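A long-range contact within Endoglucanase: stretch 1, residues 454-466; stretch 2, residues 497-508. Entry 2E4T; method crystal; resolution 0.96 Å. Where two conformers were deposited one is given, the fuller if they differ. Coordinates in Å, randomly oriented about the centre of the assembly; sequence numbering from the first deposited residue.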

# COMPACT_ATOMS: atom_id res chain seq x y z
N ASN A 454 -18.77 -15.42 -9.82
CA ASN A 454 -19.92 -16.29 -9.66
C ASN A 454 -19.52 -17.42 -8.70
O ASN A 454 -18.52 -18.11 -8.93
N TYR A 455 -20.32 -17.61 -7.64
CA TYR A 455 -19.89 -18.53 -6.59
C TYR A 455 -20.07 -19.96 -6.97
O TYR A 455 -19.25 -20.83 -6.55
N ASP A 456 -21.13 -20.22 -7.70
CA ASP A 456 -21.45 -21.66 -7.88
C ASP A 456 -21.95 -21.98 -9.27
O ASP A 456 -22.61 -22.99 -9.43
N GLN A 457 -21.55 -21.22 -10.29
CA GLN A 457 -21.82 -21.54 -11.68
C GLN A 457 -20.72 -20.95 -12.52
O GLN A 457 -20.14 -19.89 -12.17
N PRO A 458 -20.42 -21.56 -13.68
CA PRO A 458 -19.54 -20.91 -14.66
C PRO A 458 -20.16 -19.61 -15.19
O PRO A 458 -21.40 -19.39 -15.08
N THR A 459 -19.32 -18.80 -15.81
CA THR A 459 -19.80 -17.63 -16.52
C THR A 459 -19.20 -17.64 -17.93
O THR A 459 -17.99 -17.88 -18.10
N THR A 460 -20.06 -17.40 -18.94
CA THR A 460 -19.61 -17.31 -20.32
C THR A 460 -19.35 -15.85 -20.66
O THR A 460 -20.26 -15.03 -20.55
N PHE A 461 -18.14 -15.56 -21.14
CA PHE A 461 -17.78 -14.21 -21.51
C PHE A 461 -17.62 -14.11 -23.02
O PHE A 461 -16.88 -14.83 -23.65
N ASN A 462 -18.39 -13.17 -23.59
CA ASN A 462 -18.25 -12.85 -25.03
C ASN A 462 -17.38 -11.61 -25.16
O ASN A 462 -17.82 -10.51 -24.75
N PHE A 463 -16.18 -11.78 -25.68
CA PHE A 463 -15.23 -10.69 -25.87
C PHE A 463 -15.34 -10.07 -27.24
O PHE A 463 -15.41 -10.79 -28.25
N SER A 464 -15.29 -8.73 -27.28
CA SER A 464 -15.19 -7.98 -28.53
C SER A 464 -14.08 -6.95 -28.31
O SER A 464 -14.16 -6.16 -27.34
N ILE A 465 -13.07 -6.97 -29.17
CA ILE A 465 -11.87 -6.15 -29.00
C ILE A 465 -11.68 -5.28 -30.24
O ILE A 465 -11.70 -5.80 -31.37
N ASP A 466 -11.46 -3.98 -30.02
CA ASP A 466 -11.00 -3.08 -31.06
C ASP A 466 -9.50 -2.86 -30.87
O ASP A 466 -9.10 -2.34 -29.82
N ASP A 497 -12.26 -11.95 -36.13
CA ASP A 497 -12.33 -10.49 -36.14
C ASP A 497 -12.24 -9.94 -34.71
O ASP A 497 -13.08 -9.10 -34.32
N ASN A 498 -11.30 -10.48 -33.92
CA ASN A 498 -11.06 -9.97 -32.55
C ASN A 498 -12.27 -10.16 -31.65
O ASN A 498 -12.44 -9.40 -30.68
N THR A 499 -13.05 -11.21 -31.89
CA THR A 499 -14.11 -11.64 -31.00
C THR A 499 -13.87 -13.09 -30.65
O THR A 499 -13.40 -13.89 -31.48
N PHE A 500 -14.24 -13.47 -29.43
CA PHE A 500 -14.19 -14.87 -29.01
C PHE A 500 -15.11 -15.03 -27.82
O PHE A 500 -15.49 -14.05 -27.18
N THR A 501 -15.43 -16.29 -27.51
CA THR A 501 -16.22 -16.61 -26.33
C THR A 501 -15.40 -17.55 -25.45
O THR A 501 -14.83 -18.53 -25.93
N TYR A 502 -15.41 -17.27 -24.13
CA TYR A 502 -14.60 -18.02 -23.21
C TYR A 502 -15.41 -18.21 -21.93
O TYR A 502 -15.80 -17.23 -21.28
N THR A 503 -15.72 -19.46 -21.60
CA THR A 503 -16.45 -19.78 -20.39
C THR A 503 -15.46 -20.19 -19.31
O THR A 503 -14.57 -21.03 -19.53
N VAL A 504 -15.64 -19.57 -18.13
CA VAL A 504 -14.74 -19.70 -17.03
C VAL A 504 -15.52 -20.36 -15.86
O VAL A 504 -16.65 -19.94 -15.57
N PRO A 505 -14.94 -21.36 -15.19
CA PRO A 505 -15.63 -21.93 -14.01
C PRO A 505 -15.87 -20.88 -12.91
O PRO A 505 -15.25 -19.80 -12.88
N ALA A 506 -16.79 -21.22 -12.01
CA ALA A 506 -17.03 -20.44 -10.82
C ALA A 506 -15.68 -20.13 -10.12
O ALA A 506 -14.76 -20.95 -10.10
N LEU A 507 -15.64 -18.94 -9.50
CA LEU A 507 -14.55 -18.55 -8.59
C LEU A 507 -13.17 -18.90 -9.19
O LEU A 507 -12.38 -19.65 -8.63
N THR A 508 -12.89 -18.26 -10.33
CA THR A 508 -11.62 -18.43 -11.02
C THR A 508 -11.07 -17.06 -11.41
O THR A 508 -11.84 -16.17 -11.79

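The two strands run antiparallel, and their shortest polar contacts between side chains lie on the face carrying Thr460, Asn462, Thr501 and Thr503. Thr460 and Thr503 form a non-hydrogen-bonded pair, their CA atoms only 4.0 Å apart, and both adopt the m rotamer; their hydroxyls therefore meet, with Thr460 OG1 hydrogen-bonded to Thr503 OG1 at 2.7 Å. Two residues along, at the next pair on the same face, Thr501 (m) donates from OG1 to Asn462 OD1 at 2.8 Å, the amide of Asn462 (m) reaching across from its strand. Threonine suits such positions because its beta-branched side chain favours extended backbone and offers a methyl beside the hydroxyl: Thr460 CG2 lies 3.5 Å from Thr501 CG2.

Beneath these pairs the backbone ladder holds the register, as in Phe461 N to Tyr502 O at 2.9 Å. At one end, Ile465 N donates to Asn498 O at 2.9 Å, and a water bridges the same residues, donating to Ile465 O (2.8 Å) and accepting from Asn498 ND2 (2.9 Å). A second water links Ile465 O (2.9 Å) to Asp497 O (2.8 Å).

The other face is largely apolar. Phe463 (m) and Phe500 (p) lie near parallel, planes at 14° and centroids 4.6 Å apart, but slid so that the rings barely overlap. The offset sets Phe463 CB over the Phe500 ring, 3.7 Å from its centroid, a CH-pi contact. Ile465 (chi1 m, chi2 t), a beta-branched residue suited to a strand, brings CD1 within 3.9 Å of Phe500 CE2. Farther along, Phe461 (m) meets Val504 (t) at its ring edge, CD2 to CG2 3.8 Å.

Beyond the strands, Leu507 (m, t) places CD1 over the Tyr455 ring, 3.6 Å from its centroid. Ala506 points toward stretch 1, its small CB fitting 3.3 Å from Asn454 O.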

# COMPACT_ATOMS: atom_id res chain seq x y z
CB ASN A 454 -20.29 -16.84 -11.07
CG ASN A 454 -21.66 -17.34 -11.18
OD1 ASN A 454 -22.23 -17.83 -10.20
ND2 ASN A 454 -22.18 -17.33 -12.45
CB TYR A 455 -20.62 -18.22 -5.26
CG TYR A 455 -19.76 -18.50 -4.03
CD1 TYR A 455 -19.00 -17.45 -3.45
CD2 TYR A 455 -19.58 -19.82 -3.50
CE1 TYR A 455 -18.18 -17.69 -2.39
CE2 TYR A 455 -18.74 -20.03 -2.39
CZ TYR A 455 -18.03 -18.96 -1.87
OH TYR A 455 -17.14 -19.17 -0.83
CB ASP A 456 -22.46 -22.14 -6.86
CG ASP A 456 -23.54 -21.18 -6.74
OD1 ASP A 456 -23.91 -20.68 -7.83
OD2 ASP A 456 -23.91 -20.81 -5.60
CB GLN A 457 -23.17 -20.93 -12.12
CG GLN A 457 -24.43 -21.55 -11.55
CD GLN A 457 -24.54 -23.09 -11.69
OE1 GLN A 457 -25.05 -23.78 -10.79
NE2 GLN A 457 -24.08 -23.62 -12.80
CB PRO A 458 -19.42 -21.96 -15.77
CG PRO A 458 -20.69 -22.78 -15.65
CD PRO A 458 -21.10 -22.76 -14.22
CB THR A 459 -19.40 -16.33 -15.80
OG1 THR A 459 -19.96 -16.38 -14.49
CG2 THR A 459 -19.89 -15.09 -16.54
CB THR A 460 -20.69 -17.92 -21.25
OG1 THR A 460 -20.82 -19.31 -20.93
CG2 THR A 460 -20.30 -17.70 -22.71
CB PHE A 461 -16.42 -13.84 -20.83
CG PHE A 461 -16.53 -13.74 -19.35
CD1 PHE A 461 -17.03 -12.60 -18.75
CD2 PHE A 461 -16.15 -14.82 -18.53
CE1 PHE A 461 -17.12 -12.50 -17.36
CE2 PHE A 461 -16.21 -14.74 -17.15
CZ PHE A 461 -16.70 -13.58 -16.55
CB ASN A 462 -19.63 -12.58 -25.63
CG ASN A 462 -20.48 -13.83 -25.68
OD1 ASN A 462 -19.97 -14.93 -25.88
ND2 ASN A 462 -21.78 -13.68 -25.39
CB PHE A 463 -13.80 -11.20 -25.72
CG PHE A 463 -13.34 -11.40 -24.30
CD1 PHE A 463 -12.58 -10.40 -23.69
CD2 PHE A 463 -13.70 -12.51 -23.54
CE1 PHE A 463 -12.11 -10.53 -22.39
CE2 PHE A 463 -13.19 -12.64 -22.23
CZ PHE A 463 -12.40 -11.64 -21.69
CB SER A 464 -16.52 -7.26 -28.80
OG SER A 464 -17.59 -8.15 -28.95
CB ILE A 465 -10.66 -7.04 -28.77
CG1 ILE A 465 -10.88 -7.88 -27.51
CG2 ILE A 465 -9.39 -6.20 -28.66
CD1 ILE A 465 -9.91 -9.04 -27.37
CB ASP A 466 -11.78 -1.78 -30.95
CG ASP A 466 -13.26 -1.92 -31.25
OD1 ASP A 466 -13.72 -2.85 -31.93
OD2 ASP A 466 -14.00 -1.02 -30.82
CB ASP A 497 -13.64 -10.04 -36.82
CG ASP A 497 -13.69 -10.39 -38.31
OD1 ASP A 497 -12.62 -10.52 -38.97
OD2 ASP A 497 -14.81 -10.53 -38.84
CB ASN A 498 -10.55 -8.52 -32.62
CG ASN A 498 -9.07 -8.46 -32.86
OD1 ASN A 498 -8.35 -9.43 -32.78
ND2 ASN A 498 -8.59 -7.25 -33.19
CB THR A 499 -15.52 -11.47 -31.61
OG1 THR A 499 -15.73 -12.47 -32.64
CG2 THR A 499 -15.74 -10.06 -32.14
CB PHE A 500 -12.75 -15.35 -28.72
CG PHE A 500 -12.07 -14.61 -27.61
CD1 PHE A 500 -12.17 -15.05 -26.28
CD2 PHE A 500 -11.29 -13.50 -27.87
CE1 PHE A 500 -11.50 -14.41 -25.26
CE2 PHE A 500 -10.63 -12.84 -26.84
CZ PHE A 500 -10.75 -13.30 -25.54
CB THR A 501 -17.52 -17.31 -26.74
OG1 THR A 501 -18.29 -16.39 -27.53
CG2 THR A 501 -18.32 -17.83 -25.56
CB TYR A 502 -13.31 -17.26 -22.91
CG TYR A 502 -12.30 -18.05 -22.10
CD1 TYR A 502 -11.81 -19.29 -22.56
CD2 TYR A 502 -11.76 -17.55 -20.91
CE1 TYR A 502 -10.85 -19.99 -21.87
CE2 TYR A 502 -10.78 -18.25 -20.23
CZ TYR A 502 -10.35 -19.48 -20.68
OH TYR A 502 -9.38 -20.16 -19.97
CB THR A 503 -17.45 -20.91 -20.66
OG1 THR A 503 -18.41 -20.41 -21.61
CG2 THR A 503 -18.13 -21.36 -19.37
CB VAL A 504 -14.27 -18.22 -16.57
CG1 VAL A 504 -13.33 -18.26 -15.37
CG2 VAL A 504 -13.59 -17.49 -17.73
CB PRO A 505 -14.68 -23.01 -13.52
CG PRO A 505 -13.87 -23.37 -14.77
CD PRO A 505 -13.68 -22.06 -15.46
CB ALA A 506 -17.91 -21.23 -9.86
CB LEU A 507 -14.70 -19.17 -7.20
CG LEU A 507 -16.01 -18.75 -6.50
CD1 LEU A 507 -16.08 -19.44 -5.11
CD2 LEU A 507 -16.17 -17.23 -6.38
CB THR A 508 -11.85 -19.28 -12.28
OG1 THR A 508 -12.25 -20.58 -11.85
CG2 THR A 508 -10.56 -19.52 -13.14
O HOH W 1 -10.40 -5.05 -33.76
O HOH W 2 -13.96 -6.92 -32.77